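Local coordinates for periplasmic binding protein (Veillonella parvula, PDB 4LJS), which probably captures a substrate in the periplasm and delivers it to an ABC-type import system, as related periplasmic binding proteins do, at residues E172-E177 with P295-L300; Q179-Y184 with S302-S307; V186-H191 with P312-E317. One frame throughout, in Å; residues are numbered along the deposited sequence.

Interaction 1 of 3, residues E172-E177 with P295-L300; sequences ERLIQE and PGIRLL
The terminal methyl of I297 rests against the isobutyl group of L174, and this is the apolar centre of the contact, which joins the early turns of helix 168-188 to the 3-10 turn leading into helix 299-310. I297 CD1 lies 3.7 Å from L174 CD1 and 3.9 Å from L174 CB, with L174 CG and CD2 only slightly farther, so a single methyl meets the whole leucine branch. The two side chains cross at about a right angle. I297 gets there by placing CG1 opposite its backbone N (chi1 -162°) and then folding CD1 round at chi2 to meet L174. One turn on, E177 crosses L300 in the same perpendicular way. The E177 chain runs extended to its carboxylate, and OE2 comes to 3.9 Å from L300 CD2. Behind I297, helix 52-60 supplies E56 and A60 as further packing, while I297 N is hydrogen-bonded to T57 OG1. R298, not part of the contact, forms salt bridges with E56 and D301. Between the segments the contact is van der Waals in kind, with no hydrogen bond or salt bridge: a buried methyl-to-leucine fit, then a partly exposed edge where a carboxylate lies beside a leucine methyl.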
ATOM      1  N   GLU A 172      14.836  -4.398   6.959  1.00 40.74           N
ATOM      2  CA  GLU A 172      15.869  -4.152   5.964  1.00 42.03           C
ATOM      3  C   GLU A 172      15.893  -5.212   4.872  1.00 43.55           C
ATOM      4  O   GLU A 172      16.126  -4.898   3.707  1.00 44.18           O
ATOM      5  CB  GLU A 172      17.250  -4.036   6.619  1.00 44.21           C
ATOM      6  CG  GLU A 172      17.490  -2.684   7.280  1.00 63.01           C
ATOM      7  CD  GLU A 172      17.273  -1.508   6.326  1.00 66.20           C
ATOM      8  OE1 GLU A 172      16.623  -0.518   6.740  1.00 52.09           O
ATOM      9  OE2 GLU A 172      17.755  -1.577   5.167  1.00 71.52           O
ATOM     10  N   ARG A 173      15.667  -6.466   5.247  1.00 42.07           N
ATOM     11  CA  ARG A 173      15.623  -7.541   4.263  1.00 45.23           C
ATOM     12  C   ARG A 173      14.461  -7.318   3.297  1.00 43.06           C
ATOM     13  O   ARG A 173      14.622  -7.446   2.083  1.00 38.38           O
ATOM     14  CB  ARG A 173      15.491  -8.900   4.946  1.00 51.22           C
ATOM     15  CG  ARG A 173      15.357 -10.067   3.979  1.00 60.15           C
ATOM     16  CD  ARG A 173      15.031 -11.348   4.721  1.00 73.31           C
ATOM     17  NE  ARG A 173      14.005 -11.121   5.736  1.00 83.80           N
ATOM     18  CZ  ARG A 173      12.696 -11.167   5.508  1.00 80.93           C
ATOM     19  NH1 ARG A 173      12.235 -11.441   4.293  1.00 71.21           N
ATOM     20  NH2 ARG A 173      11.845 -10.940   6.502  1.00 82.52           N
ATOM     21  N   LEU A 174      13.293  -6.974   3.837  1.00 39.78           N
ATOM     22  CA  LEU A 174      12.113  -6.729   3.007  1.00 43.06           C
ATOM     23  C   LEU A 174      12.315  -5.552   2.053  1.00 39.05           C
ATOM     24  O   LEU A 174      11.984  -5.629   0.875  1.00 44.48           O
ATOM     25  CB  LEU A 174      10.880  -6.495   3.881  1.00 43.32           C
ATOM     26  CG  LEU A 174      10.444  -7.715   4.690  1.00 44.25           C
ATOM     27  CD1 LEU A 174       9.400  -7.320   5.714  1.00 42.11           C
ATOM     28  CD2 LEU A 174       9.932  -8.824   3.773  1.00 37.50           C
ATOM     29  N   ILE A 175      12.865  -4.465   2.575  1.00 38.49           N
ATOM     30  CA  ILE A 175      13.155  -3.280   1.781  1.00 36.73           C
ATOM     31  C   ILE A 175      14.181  -3.587   0.686  1.00 39.87           C
ATOM     32  O   ILE A 175      14.002  -3.207  -0.474  1.00 34.68           O
ATOM     33  CB  ILE A 175      13.672  -2.154   2.691  1.00 40.59           C
ATOM     34  CG1 ILE A 175      12.510  -1.570   3.506  1.00 37.40           C
ATOM     35  CG2 ILE A 175      14.392  -1.079   1.889  1.00 27.02           C
ATOM     36  CD1 ILE A 175      12.959  -0.728   4.672  1.00 33.75           C
ATOM     37  N   GLN A 176      15.249  -4.284   1.060  1.00 30.06           N
ATOM     38  CA  GLN A 176      16.310  -4.615   0.124  1.00 35.13           C
ATOM     39  C   GLN A 176      15.818  -5.495  -1.027  1.00 40.51           C
ATOM     40  O   GLN A 176      16.252  -5.335  -2.166  1.00 36.62           O
ATOM     41  CB  GLN A 176      17.480  -5.289   0.839  1.00 44.71           C
ATOM     42  CG  GLN A 176      18.730  -5.390  -0.029  1.00 62.13           C
ATOM     43  CD  GLN A 176      19.775  -6.338   0.532  1.00 78.96           C
ATOM     44  OE1 GLN A 176      20.962  -6.013   0.581  1.00 79.82           O
ATOM     45  NE2 GLN A 176      19.340  -7.524   0.942  1.00 89.22           N
ATOM     46  N   GLU A 177      14.917  -6.427  -0.724  1.00 41.83           N
ATOM     47  CA  GLU A 177      14.340  -7.300  -1.743  1.00 40.10           C
ATOM     48  C   GLU A 177      13.669  -6.457  -2.823  1.00 37.69           C
ATOM     49  O   GLU A 177      13.864  -6.675  -4.022  1.00 35.67           O
ATOM     50  CB  GLU A 177      13.323  -8.246  -1.097  1.00 50.32           C
ATOM     51  CG  GLU A 177      12.421  -8.997  -2.065  1.00 58.57           C
ATOM     52  CD  GLU A 177      11.509  -9.998  -1.360  1.00 64.19           C
ATOM     53  OE1 GLU A 177      11.300  -9.861  -0.131  1.00 58.06           O
ATOM     54  OE2 GLU A 177      11.010 -10.926  -2.036  1.00 66.92           O
ATOM     55  N   PRO A 295       0.544   1.215   0.309  1.00 32.90           N
ATOM     56  CA  PRO A 295       0.451  -0.250   0.411  1.00 33.06           C
ATOM     57  C   PRO A 295       1.275  -0.860   1.533  1.00 29.65           C
ATOM     58  O   PRO A 295       1.023  -2.009   1.899  1.00 31.80           O
ATOM     59  CB  PRO A 295       1.010  -0.724  -0.941  1.00 24.81           C
ATOM     60  CG  PRO A 295       2.004   0.336  -1.299  1.00 24.90           C
ATOM     61  CD  PRO A 295       1.457   1.642  -0.764  1.00 26.23           C
ATOM     62  N   GLY A 296       2.240  -0.121   2.071  1.00 30.67           N
ATOM     63  CA  GLY A 296       3.172  -0.709   3.016  1.00 31.16           C
ATOM     64  C   GLY A 296       3.867  -1.896   2.361  1.00 33.67           C
ATOM     65  O   GLY A 296       4.272  -1.823   1.204  1.00 32.31           O
ATOM     66  N   ILE A 297       3.968  -3.003   3.088  1.00 34.88           N
ATOM     67  CA  ILE A 297       4.634  -4.204   2.580  1.00 36.19           C
ATOM     68  C   ILE A 297       4.093  -4.711   1.231  1.00 34.99           C
ATOM     69  O   ILE A 297       4.817  -5.369   0.490  1.00 31.89           O
ATOM     70  CB  ILE A 297       4.631  -5.349   3.644  1.00 40.85           C
ATOM     71  CG1 ILE A 297       5.674  -6.416   3.311  1.00 46.99           C
ATOM     72  CG2 ILE A 297       3.242  -5.962   3.791  1.00 30.21           C
ATOM     73  CD1 ILE A 297       7.083  -5.884   3.183  1.00 53.86           C
ATOM     74  N   ARG A 298       2.841  -4.381   0.898  1.00 32.32           N
ATOM     75  CA  ARG A 298       2.226  -4.873  -0.343  1.00 31.31           C
ATOM     76  C   ARG A 298       2.751  -4.155  -1.598  1.00 33.06           C
ATOM     77  O   ARG A 298       2.357  -4.467  -2.731  1.00 30.18           O
ATOM     78  CB  ARG A 298       0.691  -4.811  -0.282  1.00 28.26           C
ATOM     79  CG  ARG A 298       0.063  -5.664   0.828  1.00 36.46           C
ATOM     80  CD  ARG A 298       0.482  -7.128   0.712  1.00 34.14           C
ATOM     81  NE  ARG A 298       0.001  -7.733  -0.527  1.00 34.28           N
ATOM     82  CZ  ARG A 298      -1.209  -8.258  -0.686  1.00 40.45           C
ATOM     83  NH1 ARG A 298      -2.086  -8.264   0.323  1.00 31.61           N
ATOM     84  NH2 ARG A 298      -1.545  -8.784  -1.857  1.00 40.93           N
ATOM     85  N   LEU A 299       3.642  -3.195  -1.395  1.00 30.36           N
ATOM     86  CA  LEU A 299       4.369  -2.583  -2.503  1.00 32.09           C
ATOM     87  C   LEU A 299       5.104  -3.647  -3.344  1.00 38.07           C
ATOM     88  O   LEU A 299       5.322  -3.465  -4.541  1.00 37.42           O
ATOM     89  CB  LEU A 299       5.364  -1.546  -1.973  1.00 27.34           C
ATOM     90  CG  LEU A 299       6.241  -0.837  -3.011  1.00 29.38           C
ATOM     91  CD1 LEU A 299       5.393  -0.238  -4.134  1.00 30.37           C
ATOM     92  CD2 LEU A 299       7.083   0.229  -2.358  1.00 26.19           C
ATOM     93  N   LEU A 300       5.477  -4.758  -2.711  1.00 38.23           N
ATOM     94  CA  LEU A 300       6.114  -5.861  -3.424  1.00 39.51           C
ATOM     95  C   LEU A 300       5.236  -6.408  -4.553  1.00 40.38           C
ATOM     96  O   LEU A 300       5.737  -6.733  -5.632  1.00 40.98           O
ATOM     97  CB  LEU A 300       6.495  -6.986  -2.456  1.00 41.43           C
ATOM     98  CG  LEU A 300       7.205  -8.189  -3.088  1.00 50.57           C
ATOM     99  CD1 LEU A 300       8.472  -7.753  -3.843  1.00 42.51           C
ATOM    100  CD2 LEU A 300       7.525  -9.263  -2.044  1.00 49.72           C
TER

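Interaction 2 of 3, residues Q179-Y184 with S302-S307; sequences QQSVAY and SIDIVS. Unlike the reference sequence in segment 302-307: S302 (reference Gly).
I303 is the residue of helix 302-307 that reaches across to S181 and V182. CB already points at the other helix, but is still 5.0 Å short of its nearest atom there, V182 CG2. From CB the side chain forks, and with CG1 beside the backbone N (chi1 -73°) both branches head for helix 179-184. The short branch, CG2, comes within 3.9 Å of S181 OG and also faces V182 CG2. On the long branch, CG1 passes V182 CG2 at 4.3 Å, and CD1 at the tip finishes 4.2 Å from that same methyl. V182 thus offers one methyl to both arms of the isoleucine, while S181 OG meets the short arm, CG2. D304 OD1 lies 4.4 Å from S181 OG, too far for a hydrogen bond. Loose distances fit the spacing of the backbones: the axes of the two short segments approach to 10.6 Å and run nearly parallel, 11° apart. One turn after I303, S307 OG donates to I303 O at 2.9 Å, and S307 N reaches the same oxygen from the opposite face of the carbonyl plane, so two bonds grip it and the serine hydroxyl is tied to its own helix. M151 of helix 151-164 packs against both V182 and I303. Helix 302-307 turns its other flanks to the C-terminal lobe: S302 and V306 touch I219 of helix 215-222, and S302, I305 and V306 lie on L287 of strand 284-288. Helix 179-184 is therefore the outer layer here, with helix 302-307 between it and the sheet.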
ATOM      1  N   GLN A 179      14.086  -3.102  -3.381  1.00 30.56           N
ATOM      2  CA  GLN A 179      15.041  -2.212  -4.030  1.00 35.58           C
ATOM      3  C   GLN A 179      15.916  -2.942  -5.051  1.00 38.97           C
ATOM      4  O   GLN A 179      16.182  -2.424  -6.135  1.00 39.01           O
ATOM      5  CB  GLN A 179      15.926  -1.531  -2.991  1.00 35.08           C
ATOM      6  CG  GLN A 179      15.185  -0.594  -2.048  1.00 34.75           C
ATOM      7  CD  GLN A 179      16.137   0.100  -1.086  1.00 40.65           C
ATOM      8  OE1 GLN A 179      17.175  -0.454  -0.722  1.00 46.98           O
ATOM      9  NE2 GLN A 179      15.796   1.319  -0.683  1.00 39.19           N
ATOM     10  N   GLN A 180      16.370  -4.140  -4.699  1.00 34.92           N
ATOM     11  CA  GLN A 180      17.202  -4.927  -5.602  1.00 39.72           C
ATOM     12  C   GLN A 180      16.425  -5.342  -6.847  1.00 42.82           C
ATOM     13  O   GLN A 180      16.984  -5.442  -7.942  1.00 39.45           O
ATOM     14  CB  GLN A 180      17.747  -6.165  -4.891  1.00 40.40           C
ATOM     15  CG  GLN A 180      18.839  -5.855  -3.887  1.00 55.67           C
ATOM     16  CD  GLN A 180      19.383  -7.092  -3.198  1.00 68.45           C
ATOM     17  OE1 GLN A 180      18.873  -8.199  -3.379  1.00 75.10           O
ATOM     18  NE2 GLN A 180      20.424  -6.906  -2.401  1.00 69.43           N
ATOM     19  N   SER A 181      15.133  -5.590  -6.662  1.00 34.99           N
ATOM     20  CA  SER A 181      14.265  -6.004  -7.747  1.00 33.36           C
ATOM     21  C   SER A 181      14.090  -4.881  -8.775  1.00 38.18           C
ATOM     22  O   SER A 181      14.232  -5.106  -9.983  1.00 37.67           O
ATOM     23  CB  SER A 181      12.912  -6.438  -7.183  1.00 33.46           C
ATOM     24  OG  SER A 181      12.055  -6.855  -8.219  1.00 46.24           O
ATOM     25  N   VAL A 182      13.779  -3.682  -8.290  1.00 31.81           N
ATOM     26  CA  VAL A 182      13.663  -2.507  -9.145  1.00 29.93           C
ATOM     27  C   VAL A 182      14.967  -2.264  -9.919  1.00 37.33           C
ATOM     28  O   VAL A 182      14.947  -2.063 -11.132  1.00 33.41           O
ATOM     29  CB  VAL A 182      13.311  -1.235  -8.328  1.00 31.91           C
ATOM     30  CG1 VAL A 182      13.477   0.015  -9.177  1.00 28.14           C
ATOM     31  CG2 VAL A 182      11.870  -1.316  -7.755  1.00 25.26           C
ATOM     32  N   ALA A 183      16.095  -2.303  -9.214  1.00 27.85           N
ATOM     33  CA  ALA A 183      17.385  -1.983  -9.805  1.00 35.45           C
ATOM     34  C   ALA A 183      17.810  -3.041 -10.813  1.00 38.59           C
ATOM     35  O   ALA A 183      18.424  -2.729 -11.828  1.00 32.62           O
ATOM     36  CB  ALA A 183      18.446  -1.825  -8.733  1.00 30.31           C
ATOM     37  N   TYR A 184      17.486  -4.294 -10.517  1.00 38.28           N
ATOM     38  CA  TYR A 184      17.773  -5.382 -11.438  1.00 41.39           C
ATOM     39  C   TYR A 184      17.041  -5.156 -12.760  1.00 37.84           C
ATOM     40  O   TYR A 184      17.650  -5.209 -13.829  1.00 35.64           O
ATOM     41  CB  TYR A 184      17.357  -6.717 -10.822  1.00 41.06           C
ATOM     42  CG  TYR A 184      17.318  -7.859 -11.806  1.00 36.65           C
ATOM     43  CD1 TYR A 184      18.477  -8.533 -12.161  1.00 38.26           C
ATOM     44  CD2 TYR A 184      16.113  -8.265 -12.379  1.00 35.42           C
ATOM     45  CE1 TYR A 184      18.439  -9.584 -13.058  1.00 42.87           C
ATOM     46  CE2 TYR A 184      16.065  -9.305 -13.275  1.00 37.69           C
ATOM     47  CZ  TYR A 184      17.227  -9.963 -13.611  1.00 40.50           C
ATOM     48  OH  TYR A 184      17.174 -11.001 -14.503  1.00 46.24           O
ATOM     49  N   SER A 302       2.920  -4.774  -6.305  1.00 29.38           N
ATOM     50  CA  SER A 302       2.864  -3.832  -7.418  1.00 36.20           C
ATOM     51  C   SER A 302       4.173  -3.763  -8.200  1.00 37.15           C
ATOM     52  O   SER A 302       4.146  -3.671  -9.428  1.00 39.32           O
ATOM     53  CB  SER A 302       2.431  -2.441  -6.966  1.00 37.60           C
ATOM     54  OG  SER A 302       3.177  -1.971  -5.862  1.00 43.45           O
ATOM     55  N   ILE A 303       5.304  -3.812  -7.496  1.00 34.59           N
ATOM     56  CA  ILE A 303       6.607  -3.898  -8.157  1.00 37.66           C
ATOM     57  C   ILE A 303       6.635  -5.067  -9.141  1.00 36.87           C
ATOM     58  O   ILE A 303       7.035  -4.914 -10.294  1.00 40.90           O
ATOM     59  CB  ILE A 303       7.760  -4.076  -7.149  1.00 37.31           C
ATOM     60  CG1 ILE A 303       8.028  -2.775  -6.392  1.00 37.14           C
ATOM     61  CG2 ILE A 303       9.036  -4.491  -7.867  1.00 30.27           C
ATOM     62  CD1 ILE A 303       8.960  -2.959  -5.207  1.00 34.88           C
ATOM     63  N   ASP A 304       6.191  -6.231  -8.683  1.00 34.27           N
ATOM     64  CA  ASP A 304       6.145  -7.428  -9.521  1.00 33.26           C
ATOM     65  C   ASP A 304       5.214  -7.300 -10.723  1.00 38.36           C
ATOM     66  O   ASP A 304       5.586  -7.650 -11.845  1.00 34.73           O
ATOM     67  CB  ASP A 304       5.761  -8.656  -8.691  1.00 38.93           C
ATOM     68  CG  ASP A 304       6.894  -9.124  -7.788  1.00 49.52           C
ATOM     69  OD1 ASP A 304       8.035  -8.641  -7.960  1.00 50.30           O
ATOM     70  OD2 ASP A 304       6.649  -9.975  -6.909  1.00 62.86           O
ATOM     71  N   ILE A 305       4.007  -6.798 -10.490  1.00 29.66           N
ATOM     72  CA  ILE A 305       3.044  -6.642 -11.573  1.00 34.93           C
ATOM     73  C   ILE A 305       3.524  -5.618 -12.600  1.00 36.92           C
ATOM     74  O   ILE A 305       3.478  -5.864 -13.808  1.00 37.66           O
ATOM     75  CB  ILE A 305       1.651  -6.259 -11.046  1.00 34.92           C
ATOM     76  CG1 ILE A 305       1.080  -7.423 -10.226  1.00 32.24           C
ATOM     77  CG2 ILE A 305       0.721  -5.873 -12.202  1.00 28.16           C
ATOM     78  CD1 ILE A 305      -0.258  -7.142  -9.583  1.00 33.65           C
ATOM     79  N   VAL A 306       4.009  -4.480 -12.121  1.00 31.12           N
ATOM     80  CA  VAL A 306       4.450  -3.433 -13.025  1.00 29.96           C
ATOM     81  C   VAL A 306       5.725  -3.817 -13.795  1.00 33.35           C
ATOM     82  O   VAL A 306       5.791  -3.648 -15.015  1.00 33.32           O
ATOM     83  CB  VAL A 306       4.594  -2.088 -12.302  1.00 35.53           C
ATOM     84  CG1 VAL A 306       5.123  -1.038 -13.253  1.00 30.50           C
ATOM     85  CG2 VAL A 306       3.235  -1.659 -11.739  1.00 31.28           C
ATOM     86  N   SER A 307       6.717  -4.369 -13.102  1.00 30.57           N
ATOM     87  CA  SER A 307       7.950  -4.768 -13.776  1.00 36.40           C
ATOM     88  C   SER A 307       7.678  -5.890 -14.782  1.00 38.52           C
ATOM     89  O   SER A 307       8.220  -5.878 -15.882  1.00 37.79           O
ATOM     90  CB  SER A 307       9.026  -5.202 -12.774  1.00 28.06           C
ATOM     91  OG  SER A 307       8.683  -6.452 -12.184  1.00 31.53           O
TER

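Interaction 3 of 3, residues V186-H191 with P312-E317; sequences VAQTAH and PNLYPE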
ATOM      1  N   VAL A 186      15.718  -2.379 -14.112  1.00 36.56           N
ATOM      2  CA  VAL A 186      16.259  -1.257 -14.872  1.00 33.39           C
ATOM      3  C   VAL A 186      17.595  -1.603 -15.532  1.00 38.19           C
ATOM      4  O   VAL A 186      17.821  -1.266 -16.697  1.00 41.94           O
ATOM      5  CB  VAL A 186      16.427  -0.004 -13.997  1.00 36.23           C
ATOM      6  CG1 VAL A 186      17.018   1.138 -14.807  1.00 28.97           C
ATOM      7  CG2 VAL A 186      15.088   0.403 -13.387  1.00 27.34           C
ATOM      8  N   ALA A 187      18.473  -2.292 -14.802  1.00 35.22           N
ATOM      9  CA  ALA A 187      19.807  -2.609 -15.330  1.00 43.66           C
ATOM     10  C   ALA A 187      19.765  -3.584 -16.510  1.00 42.81           C
ATOM     11  O   ALA A 187      20.524  -3.440 -17.461  1.00 44.96           O
ATOM     12  CB  ALA A 187      20.728  -3.138 -14.228  1.00 34.35           C
ATOM     13  N   GLN A 188      18.872  -4.570 -16.450  1.00 45.07           N
ATOM     14  CA  GLN A 188      18.802  -5.589 -17.497  1.00 46.75           C
ATOM     15  C   GLN A 188      18.186  -5.074 -18.801  1.00 38.66           C
ATOM     16  O   GLN A 188      18.307  -5.713 -19.841  1.00 44.90           O
ATOM     17  CB  GLN A 188      18.025  -6.814 -17.005  1.00 45.33           C
ATOM     18  CG  GLN A 188      18.637  -7.497 -15.795  1.00 44.11           C
ATOM     19  CD  GLN A 188      20.062  -7.970 -16.044  1.00 52.89           C
ATOM     20  OE1 GLN A 188      20.363  -8.557 -17.085  1.00 53.47           O
ATOM     21  NE2 GLN A 188      20.951  -7.710 -15.086  1.00 53.15           N
ATOM     22  N   THR A 189      17.541  -3.913 -18.742  1.00 35.65           N
ATOM     23  CA  THR A 189      16.788  -3.391 -19.882  1.00 41.41           C
ATOM     24  C   THR A 189      17.231  -2.000 -20.345  1.00 42.65           C
ATOM     25  O   THR A 189      16.563  -1.381 -21.173  1.00 41.76           O
ATOM     26  CB  THR A 189      15.305  -3.288 -19.538  1.00 38.38           C
ATOM     27  OG1 THR A 189      15.148  -2.382 -18.435  1.00 38.33           O
ATOM     28  CG2 THR A 189      14.742  -4.667 -19.165  1.00 32.24           C
ATOM     29  N   ALA A 190      18.346  -1.510 -19.815  1.00 49.41           N
ATOM     30  CA  ALA A 190      18.783  -0.143 -20.091  1.00 49.18           C
ATOM     31  C   ALA A 190      19.127   0.092 -21.565  1.00 50.69           C
ATOM     32  O   ALA A 190      19.066   1.215 -22.043  1.00 54.68           O
ATOM     33  CB  ALA A 190      19.961   0.234 -19.196  1.00 46.98           C
ATOM     34  N   HIS A 191      19.473  -0.971 -22.278  1.00 48.27           N
ATOM     35  CA  HIS A 191      19.810  -0.873 -23.692  1.00 52.58           C
ATOM     36  C   HIS A 191      18.579  -0.848 -24.597  1.00 56.52           C
ATOM     37  O   HIS A 191      18.698  -0.646 -25.804  1.00 64.76           O
ATOM     38  CB  HIS A 191      20.689  -2.051 -24.097  1.00 60.41           C
ATOM     39  CG  HIS A 191      20.023  -3.377 -23.918  1.00 59.24           C
ATOM     40  ND1 HIS A 191      19.786  -3.928 -22.677  1.00 51.28           N
ATOM     41  CD2 HIS A 191      19.537  -4.260 -24.821  1.00 58.19           C
ATOM     42  CE1 HIS A 191      19.187  -5.095 -22.824  1.00 55.27           C
ATOM     43  NE2 HIS A 191      19.024  -5.320 -24.115  1.00 56.32           N
ATOM     44  N   PRO A 312       8.010  -7.765 -20.508  1.00 44.84           N
ATOM     45  CA  PRO A 312       7.598  -9.160 -20.731  1.00 43.48           C
ATOM     46  C   PRO A 312       8.739 -10.057 -21.210  1.00 45.98           C
ATOM     47  O   PRO A 312       8.713 -11.266 -20.975  1.00 51.85           O
ATOM     48  CB  PRO A 312       6.546  -9.049 -21.846  1.00 40.66           C
ATOM     49  CG  PRO A 312       6.100  -7.635 -21.821  1.00 46.93           C
ATOM     50  CD  PRO A 312       7.293  -6.836 -21.400  1.00 45.52           C
ATOM     51  N   ASN A 313       9.726  -9.479 -21.882  1.00 40.70           N
ATOM     52  CA  ASN A 313      10.858 -10.270 -22.350  1.00 48.25           C
ATOM     53  C   ASN A 313      11.814 -10.649 -21.231  1.00 44.55           C
ATOM     54  O   ASN A 313      12.444 -11.702 -21.277  1.00 47.32           O
ATOM     55  CB  ASN A 313      11.607  -9.550 -23.471  1.00 56.45           C
ATOM     56  CG  ASN A 313      10.835  -9.549 -24.770  1.00 69.64           C
ATOM     57  OD1 ASN A 313      10.123 -10.506 -25.081  1.00 72.11           O
ATOM     58  ND2 ASN A 313      10.963  -8.471 -25.535  1.00 76.52           N
ATOM     59  N   LEU A 314      11.928  -9.784 -20.232  1.00 41.87           N
ATOM     60  CA  LEU A 314      12.761 -10.075 -19.071  1.00 44.23           C
ATOM     61  C   LEU A 314      12.048 -11.060 -18.146  1.00 44.72           C
ATOM     62  O   LEU A 314      12.685 -11.889 -17.500  1.00 45.89           O
ATOM     63  CB  LEU A 314      13.091  -8.790 -18.312  1.00 42.42           C
ATOM     64  CG  LEU A 314      14.038  -8.952 -17.121  1.00 43.08           C
ATOM     65  CD1 LEU A 314      15.352  -9.553 -17.579  1.00 41.27           C
ATOM     66  CD2 LEU A 314      14.268  -7.614 -16.451  1.00 38.91           C
ATOM     67  N   TYR A 315      10.722 -10.962 -18.089  1.00 37.27           N
ATOM     68  CA  TYR A 315       9.926 -11.834 -17.231  1.00 44.44           C
ATOM     69  C   TYR A 315       8.934 -12.680 -18.036  1.00 47.73           C
ATOM     70  O   TYR A 315       7.726 -12.418 -18.009  1.00 45.04           O
ATOM     71  CB  TYR A 315       9.191 -10.994 -16.186  1.00 42.73           C
ATOM     72  CG  TYR A 315      10.128 -10.197 -15.317  1.00 41.35           C
ATOM     73  CD1 TYR A 315      10.854 -10.816 -14.311  1.00 40.98           C
ATOM     74  CD2 TYR A 315      10.299  -8.825 -15.509  1.00 36.28           C
ATOM     75  CE1 TYR A 315      11.723 -10.099 -13.508  1.00 47.40           C
ATOM     76  CE2 TYR A 315      11.170  -8.096 -14.708  1.00 40.21           C
ATOM     77  CZ  TYR A 315      11.880  -8.743 -13.709  1.00 43.71           C
ATOM     78  OH  TYR A 315      12.743  -8.048 -12.897  1.00 39.53           O
ATOM     79  N   PRO A 316       9.445 -13.698 -18.757  1.00 49.43           N
ATOM     80  CA  PRO A 316       8.627 -14.510 -19.668  1.00 54.03           C
ATOM     81  C   PRO A 316       7.530 -15.294 -18.950  1.00 58.29           C
ATOM     82  O   PRO A 316       6.556 -15.683 -19.589  1.00 66.13           O
ATOM     83  CB  PRO A 316       9.645 -15.478 -20.292  1.00 47.71           C
ATOM     84  CG  PRO A 316      10.754 -15.551 -19.304  1.00 51.51           C
ATOM     85  CD  PRO A 316      10.839 -14.174 -18.704  1.00 51.25           C
ATOM     86  N   GLU A 317       7.693 -15.508 -17.663  1.00 56.91           N
ATOM     87  CA  GLU A 317       6.761 -16.228 -16.840  1.00 53.26           C
ATOM     88  C   GLU A 317       5.383 -15.597 -16.729  1.00 49.24           C
ATOM     89  O   GLU A 317       4.461 -16.219 -16.315  1.00 52.54           O
ATOM     90  CB  GLU A 317       7.362 -16.338 -15.462  1.00 65.74           C
ATOM     91  CG  GLU A 317       7.022 -17.589 -14.704  1.00 84.66           C
ATOM     92  CD  GLU A 317       8.178 -18.557 -14.631  1.00 97.31           C
ATOM     93  OE1 GLU A 317       8.941 -18.484 -13.647  1.00102.30           O
ATOM     94  OE2 GLU A 317       8.313 -19.398 -15.541  1.00 99.82           O
TER
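Where the long helix 168-188 runs out, Q188 and T189 meet L314, a residue of the loop that follows helix 299-310. L314 does the reaching. Its CG stands opposite the backbone N (chi1 -176°), and the fork of methyls opens toward the helix end: CD1 and CD2 each sit 3.9 Å from Q188 CB, and CD2 is also 4.0 Å from T189 CG2. Q188 contributes its CB, because the chain bends at chi2 and takes the amide away from the leucine. In proteins of this binding-protein class a long helix commonly links the two lobes, and 168-188, which leads into the first strand of the C-terminal sheet, is consistent with that role; the contact ties its last turn to the chain beyond helix 299-310. T189 crosses L314 at about a right angle. Its chi1 of 61° turns the methyl to the leucine and leaves OG1 to hydrogen-bond the carbonyl of T185, one turn back. On the loop side, L314 CG lies 3.8 Å above one face of the Y315 ring, offset toward the rim. Y315 OH is hydrogen-bonded to T185 OG1, and the ring stacks with H308.

All three interactions follow helix 168-188 from its early turns to its end, each meeting a later part of 295-317, so the two runs of chain travel side by side in the same direction. The centres of interactions 1 and 2 are 10 Å apart, and those of 2 and 3 11 Å. Interactions 2 and 3 touch through Y315 and L314: Y315 OH is 3.4 Å from Y184 CD2, Y315 CD2 is 3.6 Å from S307 O, and Y184 OH is 3.9 Å from L314 CD1. Interactions 1 and 3, with centres about 21 Å apart, do not touch. A phosphate ion, probably from the crystallisation liquor, lies about 6 Å from the S181 side chain in interaction 2.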